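Local coordinates for structural protein ORF273 (Acidianus two-tailed virus, PDB 4ART) that is a structural component of the virion of a two-tailed archaeal virus, a heat- and acid-stable protein with a new fold whose exact role in the particle is unclear, at residues Y60-G65 and N85-F90; A156-D161 and P246-Y251; Q173-K178 and N192-I197. All coordinates share one frame; numbering follows the deposited sequence.

Contacts 1 and 2 are two antiparallel seams of one mixed sheet, their centres about 17 Å apart and their nearest atoms about 7 Å. Strand 139-146 lies between them, pairing with strand 87-96 of contact 1 and strand 154-161 of contact 2, and helix 23-44 packs on side chains of both seams. Contact 3 joins two helices within the long, mostly helical excursion that contact 2 closes. It lies beyond the chain's centre from contact 2, the centres about 28 Å apart, and about 27 Å from the centre of contact 1. The case illustrates how a sheet can unite remote chain segments while a local helix pair, close to the second subunit, packs apart from the sheet.

Contact 1: residues Y60-G65 and N85-F90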
loop_
_atom_site.group_PDB
_atom_site.type_symbol
_atom_site.label_atom_id
_atom_site.label_comp_id
_atom_site.label_asym_id
_atom_site.label_seq_id
_atom_site.Cartn_x
_atom_site.Cartn_y
_atom_site.Cartn_z
ATOM N N TYR A 60 -17.301 -10.393 1.487
ATOM C CA TYR A 60 -17.465 -11.320 2.590
ATOM C C TYR A 60 -18.027 -12.629 2.032
ATOM O O TYR A 60 -18.874 -12.614 1.139
ATOM C CB TYR A 60 -18.431 -10.795 3.648
ATOM C CG TYR A 60 -18.029 -9.502 4.334
ATOM C CD1 TYR A 60 -16.774 -9.358 4.915
ATOM C CD2 TYR A 60 -18.951 -8.479 4.521
ATOM C CE1 TYR A 60 -16.425 -8.188 5.600
ATOM C CE2 TYR A 60 -18.619 -7.320 5.215
ATOM C CZ TYR A 60 -17.347 -7.167 5.736
ATOM O OH TYR A 60 -17.025 -6.005 6.400
ATOM N N ILE A 61 -17.565 -13.750 2.559
ATOM C CA ILE A 61 -18.111 -15.054 2.236
ATOM C C ILE A 61 -18.785 -15.494 3.516
ATOM O O ILE A 61 -18.174 -15.462 4.595
ATOM C CB ILE A 61 -17.123 -16.117 1.658
ATOM C CG1 ILE A 61 -16.388 -15.568 0.418
ATOM C CG2 ILE A 61 -17.863 -17.426 1.305
ATOM C CD1 ILE A 61 -15.286 -16.475 -0.159
ATOM N N LEU A 62 -20.070 -15.834 3.395
ATOM C CA LEU A 62 -20.884 -16.266 4.509
ATOM C C LEU A 62 -20.687 -17.744 4.745
ATOM O O LEU A 62 -20.094 -18.447 3.908
ATOM C CB LEU A 62 -22.372 -15.886 4.311
ATOM C CG LEU A 62 -22.727 -14.386 4.360
ATOM C CD1 LEU A 62 -24.209 -14.178 4.565
ATOM C CD2 LEU A 62 -21.800 -13.548 5.232
ATOM N N ARG A 63 -21.120 -18.211 5.912
ATOM C CA ARG A 63 -20.938 -19.590 6.341
ATOM C C ARG A 63 -21.685 -20.565 5.378
ATOM O O ARG A 63 -21.256 -21.692 5.211
ATOM C CB ARG A 63 -21.368 -19.686 7.834
ATOM C CG ARG A 63 -20.918 -20.917 8.602
ATOM C CD ARG A 63 -19.438 -21.009 8.925
ATOM N NE ARG A 63 -19.080 -22.342 9.427
ATOM C CZ ARG A 63 -18.847 -23.409 8.662
ATOM N NH1 ARG A 63 -18.930 -23.319 7.337
ATOM N NH2 ARG A 63 -18.539 -24.576 9.216
ATOM N N ASP A 64 -22.714 -20.062 4.658
ATOM C CA ASP A 64 -23.510 -20.793 3.668
ATOM C C ASP A 64 -22.884 -20.729 2.257
ATOM O O ASP A 64 -23.481 -21.224 1.305
ATOM C CB ASP A 64 -24.964 -20.287 3.645
ATOM C CG ASP A 64 -25.160 -18.815 3.261
ATOM O OD1 ASP A 64 -24.178 -18.171 2.809
ATOM O OD2 ASP A 64 -26.285 -18.325 3.381
ATOM N N GLY A 65 -21.720 -20.104 2.145
ATOM C CA GLY A 65 -20.989 -19.976 0.886
ATOM C C GLY A 65 -21.372 -18.808 -0.004
ATOM O O GLY A 65 -20.791 -18.644 -1.077
ATOM N N ASN A 85 -22.286 -11.721 12.199
ATOM C CA ASN A 85 -22.014 -13.046 12.767
ATOM C C ASN A 85 -21.942 -14.134 11.707
ATOM O O ASN A 85 -21.286 -15.142 11.920
ATOM C CB ASN A 85 -23.032 -13.406 13.855
ATOM C CG ASN A 85 -23.067 -12.417 14.994
ATOM O OD1 ASN A 85 -22.034 -11.960 15.501
ATOM N ND2 ASN A 85 -24.267 -12.043 15.413
ATOM N N ASP A 86 -22.564 -13.895 10.551
ATOM C CA ASP A 86 -22.584 -14.825 9.414
ATOM C C ASP A 86 -21.322 -14.801 8.547
ATOM O O ASP A 86 -21.152 -15.675 7.702
ATOM C CB ASP A 86 -23.845 -14.557 8.565
ATOM C CG ASP A 86 -25.155 -14.887 9.259
ATOM O OD1 ASP A 86 -25.205 -15.909 9.990
ATOM O OD2 ASP A 86 -26.134 -14.152 9.049
ATOM N N ILE A 87 -20.456 -13.783 8.722
ATOM C CA ILE A 87 -19.217 -13.643 7.949
ATOM C C ILE A 87 -18.231 -14.746 8.332
ATOM O O ILE A 87 -17.856 -14.866 9.503
ATOM C CB ILE A 87 -18.609 -12.219 8.076
ATOM C CG1 ILE A 87 -19.594 -11.165 7.550
ATOM C CG2 ILE A 87 -17.238 -12.137 7.340
ATOM C CD1 ILE A 87 -19.340 -9.771 8.004
ATOM N N TYR A 88 -17.814 -15.536 7.338
ATOM C CA TYR A 88 -16.901 -16.667 7.498
ATOM C C TYR A 88 -15.492 -16.361 6.935
ATOM O O TYR A 88 -14.483 -16.816 7.490
ATOM C CB TYR A 88 -17.504 -17.878 6.779
ATOM C CG TYR A 88 -16.732 -19.170 6.916
ATOM C CD1 TYR A 88 -16.390 -19.670 8.168
ATOM C CD2 TYR A 88 -16.418 -19.939 5.797
ATOM C CE1 TYR A 88 -15.745 -20.901 8.304
ATOM C CE2 TYR A 88 -15.772 -21.177 5.923
ATOM C CZ TYR A 88 -15.440 -21.649 7.180
ATOM O OH TYR A 88 -14.804 -22.853 7.320
ATOM N N ALA A 89 -15.434 -15.607 5.827
ATOM C CA ALA A 89 -14.186 -15.231 5.161
ATOM C C ALA A 89 -14.263 -13.818 4.636
ATOM O O ALA A 89 -15.327 -13.374 4.180
ATOM C CB ALA A 89 -13.870 -16.199 4.019
ATOM N N PHE A 90 -13.133 -13.103 4.719
ATOM C CA PHE A 90 -12.975 -11.738 4.205
ATOM C C PHE A 90 -12.079 -11.836 2.971
ATOM O O PHE A 90 -11.061 -12.503 3.015
ATOM C CB PHE A 90 -12.357 -10.827 5.273
ATOM C CG PHE A 90 -12.051 -9.424 4.812
ATOM C CD1 PHE A 90 -13.073 -8.516 4.569
ATOM C CD2 PHE A 90 -10.742 -9.006 4.633
ATOM C CE1 PHE A 90 -12.789 -7.213 4.150
ATOM C CE2 PHE A 90 -10.456 -7.711 4.213
ATOM C CZ PHE A 90 -11.477 -6.807 3.995
#
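A classic beta bulge interrupts the antiparallel pairing of strands 58-62 and 87-96, and residues 60-65 with 85-90 hold it. Tyr88 and Ala89 both face Ile61, so the register slips by one between the Ile61-Ala89 and Leu62-Ile87 pairs. The backbone of Tyr88 turns to near-helical values (phi -107°, psi -36°), which lets two successive N-H groups converge on Ile61 O: Tyr88 N at 2.8 Å and Ala89 N at 3.0 Å. In return Ile61 N donates to Ala89 O at 2.8 Å. Past the bulge, Arg63 N reaches Asp86 O at 3.1 Å, nearly along the C=O axis, just as the chain enters the type I turn Leu62-Gly65 that leads towards strand 67-69.

The side chains sort by face. Ile61 and Ala89 share one, where Ile61 meets helix 23-44. Tyr60 and Phe90 share the other, neither ring lying over the other's face, with Tyr60 CE1 3.5 Å from Phe90 CD1. Ile87, its CG1 branch beside the backbone N, sets CD1 squarely over the centre of the Tyr60 ring, 3.7 Å from the centroid, a CH-pi contact. Tyr60 OH is hydrogen-bonded to Asp74 OD1 of helix 70-78, which holds the far end of that ring.

Where exposed Arg63 meets buried Tyr88, Tyr88 CG lies anti to the backbone N and the ring offers Arg63 one face. The bend at chi2 of Arg63 brings CD to 3.4 Å from Tyr88 CD1 and lays the guanidinium almost flat on the ring, the planes 13° apart, with Arg63 CZ 4.4 Å from the Tyr88 centroid in a cation-pi stack.

Contact 2: residues A156-D161 and P246-Y251; sequences AVNIYD and PYQVCY
Four backbone hydrogen bonds rule the pairing of residues 156-161 with 246-251. Val157 and Val249 exchange both of theirs, Val157 N to Val249 O at 2.7 Å and Val249 N to Val157 O at 2.8 Å. Two residues along, Ile159 N reaches Tyr247 O at 2.8 Å, and Tyr247 N returns to a lone pair of Ile159 O at 2.9 Å. Between these two hydrogen-bonded pairs sits the non-hydrogen-bonded pair Asn158-Gln248, which adds a bond of its own: Gln248 NE2 approaches a lone pair of Asn158 OD1 at 2.9 Å. That bond is bent, 132° at the hydrogen, and the two amides are turned 72° against each other, so they meet crosswise although their side chains run the same way.

Towards the ends of the ladder further side chains meet. Pro246 lays its CB over one face of the Tyr160 ring, 3.8 Å from the centroid and displaced towards the rim. On the same side of the sheet as Asn158 and Gln248, Ala156 CB touches Cys250 SG at 4.0 Å, and that sulfur is fixed by its disulfide to Cys263. On the other side, the CG2 methyl of Val157 comes to the edge of the Tyr251 ring, 3.9 Å from CE1.

Further out, helix 23-44 lies along the Tyr247, Val249 and Tyr251 face; Glu29 bonds Tyr247 OH and Asp33 bonds Tyr251 OH, holding both phenols. Helices 99-108 and 263-266 pack on the Ala156-Gln248-Cys250 face. Strand 139-146 continues the sheet beyond 154-161, and Asp161 then caps helix 162-168 through Ser164 N. This regular antiparallel ladder is a buried part of the seven-stranded mixed sheet, with helices packed on both faces.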
loop_
_atom_site.group_PDB
_atom_site.type_symbol
_atom_site.label_atom_id
_atom_site.label_comp_id
_atom_site.label_asym_id
_atom_site.label_seq_id
_atom_site.Cartn_x
_atom_site.Cartn_y
_atom_site.Cartn_z
ATOM N N ALA A 156 -5.050 -15.582 -8.986
ATOM C CA ALA A 156 -4.433 -16.366 -7.931
ATOM C C ALA A 156 -5.211 -16.070 -6.661
ATOM O O ALA A 156 -5.502 -14.916 -6.360
ATOM C CB ALA A 156 -2.976 -16.000 -7.754
ATOM N N VAL A 157 -5.641 -17.118 -5.983
ATOM C CA VAL A 157 -6.429 -16.978 -4.766
ATOM C C VAL A 157 -5.574 -17.602 -3.648
ATOM O O VAL A 157 -5.219 -18.783 -3.740
ATOM C CB VAL A 157 -7.808 -17.686 -4.886
ATOM C CG1 VAL A 157 -8.637 -17.492 -3.615
ATOM C CG2 VAL A 157 -8.587 -17.254 -6.130
ATOM N N ASN A 158 -5.261 -16.808 -2.615
ATOM C CA ASN A 158 -4.478 -17.209 -1.428
ATOM C C ASN A 158 -5.364 -17.203 -0.197
ATOM O O ASN A 158 -5.878 -16.161 0.171
ATOM C CB ASN A 158 -3.280 -16.249 -1.214
ATOM C CG ASN A 158 -2.218 -16.415 -2.274
ATOM O OD1 ASN A 158 -1.855 -17.508 -2.631
ATOM N ND2 ASN A 158 -1.958 -15.391 -3.055
ATOM N N ILE A 159 -5.519 -18.364 0.450
ATOM C CA ILE A 159 -6.357 -18.529 1.627
ATOM C C ILE A 159 -5.528 -18.707 2.889
ATOM O O ILE A 159 -4.793 -19.682 3.029
ATOM C CB ILE A 159 -7.398 -19.656 1.399
ATOM C CG1 ILE A 159 -8.241 -19.367 0.130
ATOM C CG2 ILE A 159 -8.263 -19.800 2.617
ATOM C CD1 ILE A 159 -8.947 -20.519 -0.400
ATOM N N TYR A 160 -5.703 -17.786 3.841
ATOM C CA TYR A 160 -4.979 -17.806 5.120
ATOM C C TYR A 160 -5.957 -18.084 6.234
ATOM O O TYR A 160 -7.022 -17.482 6.284
ATOM C CB TYR A 160 -4.327 -16.423 5.386
ATOM C CG TYR A 160 -3.346 -15.967 4.324
ATOM C CD1 TYR A 160 -3.781 -15.285 3.192
ATOM C CD2 TYR A 160 -1.983 -16.255 4.431
ATOM C CE1 TYR A 160 -2.889 -14.897 2.195
ATOM C CE2 TYR A 160 -1.081 -15.853 3.455
ATOM C CZ TYR A 160 -1.538 -15.188 2.332
ATOM O OH TYR A 160 -0.635 -14.767 1.393
ATOM N N ASP A 161 -5.561 -18.931 7.158
ATOM C CA ASP A 161 -6.306 -19.235 8.379
ATOM C C ASP A 161 -5.917 -18.107 9.336
ATOM O O ASP A 161 -4.736 -17.954 9.638
ATOM C CB ASP A 161 -5.869 -20.606 8.956
ATOM C CG ASP A 161 -6.588 -20.959 10.252
ATOM O OD1 ASP A 161 -6.106 -20.574 11.320
ATOM O OD2 ASP A 161 -7.652 -21.563 10.188
ATOM N N PRO A 246 -0.329 -20.446 2.922
ATOM C CA PRO A 246 -1.709 -20.261 2.443
ATOM C C PRO A 246 -2.126 -21.372 1.465
ATOM O O PRO A 246 -1.282 -21.936 0.787
ATOM C CB PRO A 246 -1.653 -18.924 1.682
ATOM C CG PRO A 246 -0.298 -18.839 1.184
ATOM C CD PRO A 246 0.595 -19.521 2.233
ATOM N N TYR A 247 -3.412 -21.662 1.378
ATOM C CA TYR A 247 -3.905 -22.608 0.398
ATOM C C TYR A 247 -4.036 -21.761 -0.850
ATOM O O TYR A 247 -4.743 -20.753 -0.857
ATOM C CB TYR A 247 -5.246 -23.149 0.842
ATOM C CG TYR A 247 -5.719 -24.335 0.052
ATOM C CD1 TYR A 247 -5.422 -25.632 0.463
ATOM C CD2 TYR A 247 -6.532 -24.170 -1.070
ATOM C CE1 TYR A 247 -5.945 -26.734 -0.204
ATOM C CE2 TYR A 247 -7.082 -25.260 -1.724
ATOM C CZ TYR A 247 -6.778 -26.539 -1.292
ATOM O OH TYR A 247 -7.265 -27.615 -1.969
ATOM N N GLN A 248 -3.263 -22.104 -1.873
ATOM C CA GLN A 248 -3.155 -21.294 -3.083
ATOM C C GLN A 248 -3.780 -21.947 -4.310
ATOM O O GLN A 248 -3.431 -23.083 -4.651
ATOM C CB GLN A 248 -1.673 -20.966 -3.303
ATOM C CG GLN A 248 -1.384 -19.958 -4.406
ATOM C CD GLN A 248 0.083 -19.593 -4.385
ATOM O OE1 GLN A 248 0.822 -19.951 -5.296
ATOM N NE2 GLN A 248 0.547 -18.889 -3.327
ATOM N N VAL A 249 -4.749 -21.245 -4.953
ATOM C CA VAL A 249 -5.443 -21.767 -6.161
ATOM C C VAL A 249 -5.298 -20.764 -7.301
ATOM O O VAL A 249 -5.529 -19.570 -7.090
ATOM C CB VAL A 249 -6.923 -22.213 -5.928
ATOM C CG1 VAL A 249 -7.532 -22.847 -7.171
ATOM C CG2 VAL A 249 -7.039 -23.155 -4.747
ATOM N N CYS A 250 -4.893 -21.253 -8.500
ATOM C CA CYS A 250 -4.627 -20.424 -9.669
ATOM C C CYS A 250 -5.459 -20.771 -10.886
ATOM O O CYS A 250 -5.956 -21.883 -11.014
ATOM C CB CYS A 250 -3.137 -20.348 -9.989
ATOM S SG CYS A 250 -2.107 -19.837 -8.600
ATOM N N TYR A 251 -5.693 -19.763 -11.731
ATOM C CA TYR A 251 -6.548 -19.833 -12.912
ATOM C C TYR A 251 -6.015 -18.946 -14.030
ATOM O O TYR A 251 -5.362 -17.930 -13.769
ATOM C CB TYR A 251 -7.958 -19.316 -12.572
ATOM C CG TYR A 251 -8.603 -19.909 -11.337
ATOM C CD1 TYR A 251 -8.370 -19.363 -10.070
ATOM C CD2 TYR A 251 -9.499 -20.974 -11.439
ATOM C CE1 TYR A 251 -9.008 -19.869 -8.940
ATOM C CE2 TYR A 251 -10.105 -21.516 -10.310
ATOM C CZ TYR A 251 -9.890 -20.932 -9.070
ATOM O OH TYR A 251 -10.533 -21.449 -7.977
#

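Contact 3: residues Q173-K178 and N192-I197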
loop_
_atom_site.group_PDB
_atom_site.type_symbol
_atom_site.label_atom_id
_atom_site.label_comp_id
_atom_site.label_asym_id
_atom_site.label_seq_id
_atom_site.Cartn_x
_atom_site.Cartn_y
_atom_site.Cartn_z
ATOM N N GLN A 173 0.099 -13.630 22.385
ATOM C CA GLN A 173 1.048 -13.316 23.472
ATOM C C GLN A 173 1.097 -11.817 23.751
ATOM O O GLN A 173 1.135 -11.429 24.915
ATOM C CB GLN A 173 2.470 -13.802 23.135
ATOM C CG GLN A 173 2.582 -15.285 22.900
ATOM C CD GLN A 173 2.547 -15.662 21.441
ATOM O OE1 GLN A 173 1.620 -15.314 20.692
ATOM N NE2 GLN A 173 3.490 -16.524 21.046
ATOM N N ILE A 174 1.131 -10.981 22.689
ATOM C CA ILE A 174 1.181 -9.503 22.819
ATOM C C ILE A 174 -0.131 -8.941 23.398
ATOM O O ILE A 174 -0.074 -8.047 24.245
ATOM C CB ILE A 174 1.662 -8.791 21.510
ATOM C CG1 ILE A 174 3.057 -9.332 21.066
ATOM C CG2 ILE A 174 1.682 -7.269 21.676
ATOM C CD1 ILE A 174 3.519 -9.013 19.573
ATOM N N VAL A 175 -1.303 -9.499 22.963
ATOM C CA VAL A 175 -2.653 -9.140 23.433
ATOM C C VAL A 175 -2.750 -9.539 24.900
ATOM O O VAL A 175 -3.242 -8.755 25.686
ATOM C CB VAL A 175 -3.787 -9.765 22.550
ATOM C CG1 VAL A 175 -5.147 -9.669 23.215
ATOM C CG2 VAL A 175 -3.839 -9.105 21.179
ATOM N N GLU A 176 -2.236 -10.735 25.279
ATOM C CA GLU A 176 -2.266 -11.219 26.667
ATOM C C GLU A 176 -1.419 -10.345 27.585
ATOM O O GLU A 176 -1.902 -9.931 28.637
ATOM C CB GLU A 176 -1.845 -12.688 26.762
ATOM C CG GLU A 176 -2.411 -13.390 27.984
ATOM C CD GLU A 176 -2.348 -14.906 27.949
ATOM O OE1 GLU A 176 -2.487 -15.488 26.847
ATOM O OE2 GLU A 176 -2.240 -15.515 29.038
ATOM N N GLN A 177 -0.190 -10.014 27.159
ATOM C CA GLN A 177 0.718 -9.163 27.915
ATOM C C GLN A 177 0.136 -7.755 28.133
ATOM O O GLN A 177 0.225 -7.212 29.229
ATOM C CB GLN A 177 2.074 -9.079 27.188
ATOM C CG GLN A 177 3.206 -8.487 28.033
ATOM C CD GLN A 177 3.662 -9.418 29.146
ATOM O OE1 GLN A 177 3.473 -10.648 29.102
ATOM N NE2 GLN A 177 4.267 -8.845 30.177
ATOM N N LYS A 178 -0.499 -7.188 27.102
ATOM C CA LYS A 178 -1.063 -5.837 27.156
ATOM C C LYS A 178 -2.488 -5.722 27.725
ATOM O O LYS A 178 -2.767 -4.769 28.446
ATOM C CB LYS A 178 -0.954 -5.153 25.779
ATOM C CG LYS A 178 -0.918 -3.617 25.835
ATOM C CD LYS A 178 0.496 -3.057 26.054
ATOM C CE LYS A 178 0.531 -1.556 25.889
ATOM N NZ LYS A 178 1.901 -1.084 25.553
ATOM N N ASN A 192 -3.935 0.599 18.817
ATOM C CA ASN A 192 -2.736 1.200 18.235
ATOM C C ASN A 192 -1.444 0.767 18.917
ATOM O O ASN A 192 -0.466 0.476 18.220
ATOM C CB ASN A 192 -2.877 2.729 18.147
ATOM C CG ASN A 192 -3.929 3.178 17.157
ATOM O OD1 ASN A 192 -4.266 2.476 16.185
ATOM N ND2 ASN A 192 -4.472 4.360 17.386
ATOM N N ASP A 193 -1.443 0.728 20.266
ATOM C CA ASP A 193 -0.297 0.300 21.082
ATOM C C ASP A 193 0.077 -1.124 20.754
ATOM O O ASP A 193 1.265 -1.402 20.583
ATOM C CB ASP A 193 -0.575 0.428 22.603
ATOM C CG ASP A 193 -0.686 1.849 23.109
ATOM O OD1 ASP A 193 -0.043 2.743 22.512
ATOM O OD2 ASP A 193 -1.396 2.065 24.124
ATOM N N ILE A 194 -0.930 -2.021 20.619
ATOM C CA ILE A 194 -0.691 -3.418 20.261
ATOM C C ILE A 194 -0.153 -3.507 18.831
ATOM O O ILE A 194 0.859 -4.166 18.598
ATOM C CB ILE A 194 -1.925 -4.339 20.500
ATOM C CG1 ILE A 194 -2.310 -4.348 21.989
ATOM C CG2 ILE A 194 -1.682 -5.797 19.979
ATOM C CD1 ILE A 194 -3.729 -4.773 22.201
ATOM N N GLU A 195 -0.815 -2.818 17.896
ATOM C CA GLU A 195 -0.428 -2.786 16.492
ATOM C C GLU A 195 1.058 -2.383 16.301
ATOM O O GLU A 195 1.788 -3.028 15.536
ATOM C CB GLU A 195 -1.392 -1.856 15.718
ATOM C CG GLU A 195 -1.026 -1.795 14.260
ATOM C CD GLU A 195 -2.145 -1.780 13.257
ATOM O OE1 GLU A 195 -2.964 -0.842 13.280
ATOM O OE2 GLU A 195 -1.979 -2.506 12.259
ATOM N N ARG A 196 1.500 -1.337 17.012
ATOM C CA ARG A 196 2.874 -0.831 16.970
ATOM C C ARG A 196 3.903 -1.917 17.367
ATOM O O ARG A 196 4.930 -2.068 16.693
ATOM C CB ARG A 196 2.990 0.420 17.874
ATOM C CG ARG A 196 4.365 1.082 17.870
ATOM C CD ARG A 196 4.553 2.004 19.066
ATOM N NE ARG A 196 5.085 1.264 20.218
ATOM C CZ ARG A 196 4.380 0.886 21.286
ATOM N NH1 ARG A 196 3.100 1.221 21.398
ATOM N NH2 ARG A 196 4.958 0.194 22.261
ATOM N N ILE A 197 3.653 -2.640 18.478
ATOM C CA ILE A 197 4.519 -3.739 18.952
ATOM C C ILE A 197 4.630 -4.873 17.905
ATOM O O ILE A 197 5.739 -5.337 17.627
ATOM C CB ILE A 197 4.039 -4.308 20.320
ATOM C CG1 ILE A 197 4.040 -3.192 21.415
ATOM C CG2 ILE A 197 4.910 -5.529 20.754
ATOM C CD1 ILE A 197 3.397 -3.609 22.813
#
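One hydrogen bond, with Ser114 OG, holds Glu195 OE2; Arg215 NE of the second subunit adds only a long, weak ion pair. The side chain of Glu195 starts off away from helix 171-179. No hydrogen bond crosses between residues 173-178 and 192-197, and apolar side chains carry the contact. The motif is a pair of helices, separated in sequence by the short strand 185-186, that cross obliquely in a roughly antiparallel sense: the axes of the segments 173-178 and 192-197 approach to 10.2 Å at 136°.

Three isoleucines and a valine fill the crossing, methyl against methyl. Ile174 aims its CG2 branch at Ile197 CG2, 3.8 Å away, the two side chains lying alongside one another head to tail. The same Ile174 methyl lies 4.0 Å from Ile194 CG2, which in turn meets Val175 CG2 at 4.1 Å, so CG2 of Ile194 sits between two successive residues of the facing helix. Leu117 and Leu121 of helix 113-123 carry the apolar cluster on beyond Ile194 and Val175.

Lys178 spans the exposed margin. Its CG stands anti to the backbone N (chi1 -154°) and a bend at chi2 (86°) turns the chain across the gap, CB passing Ile194 CG1 at 4.1 Å. The aliphatic part does the touching. Asp193 probably draws the ammonium at long range, while the nearby guanidinium of Arg196, itself in a long salt bridge to Asp193, would oppose it. Lys178 CE rests 4.0 Å from Asp193 CB, yet Lys178 NZ stays 4.8 Å from Asp193 OD2.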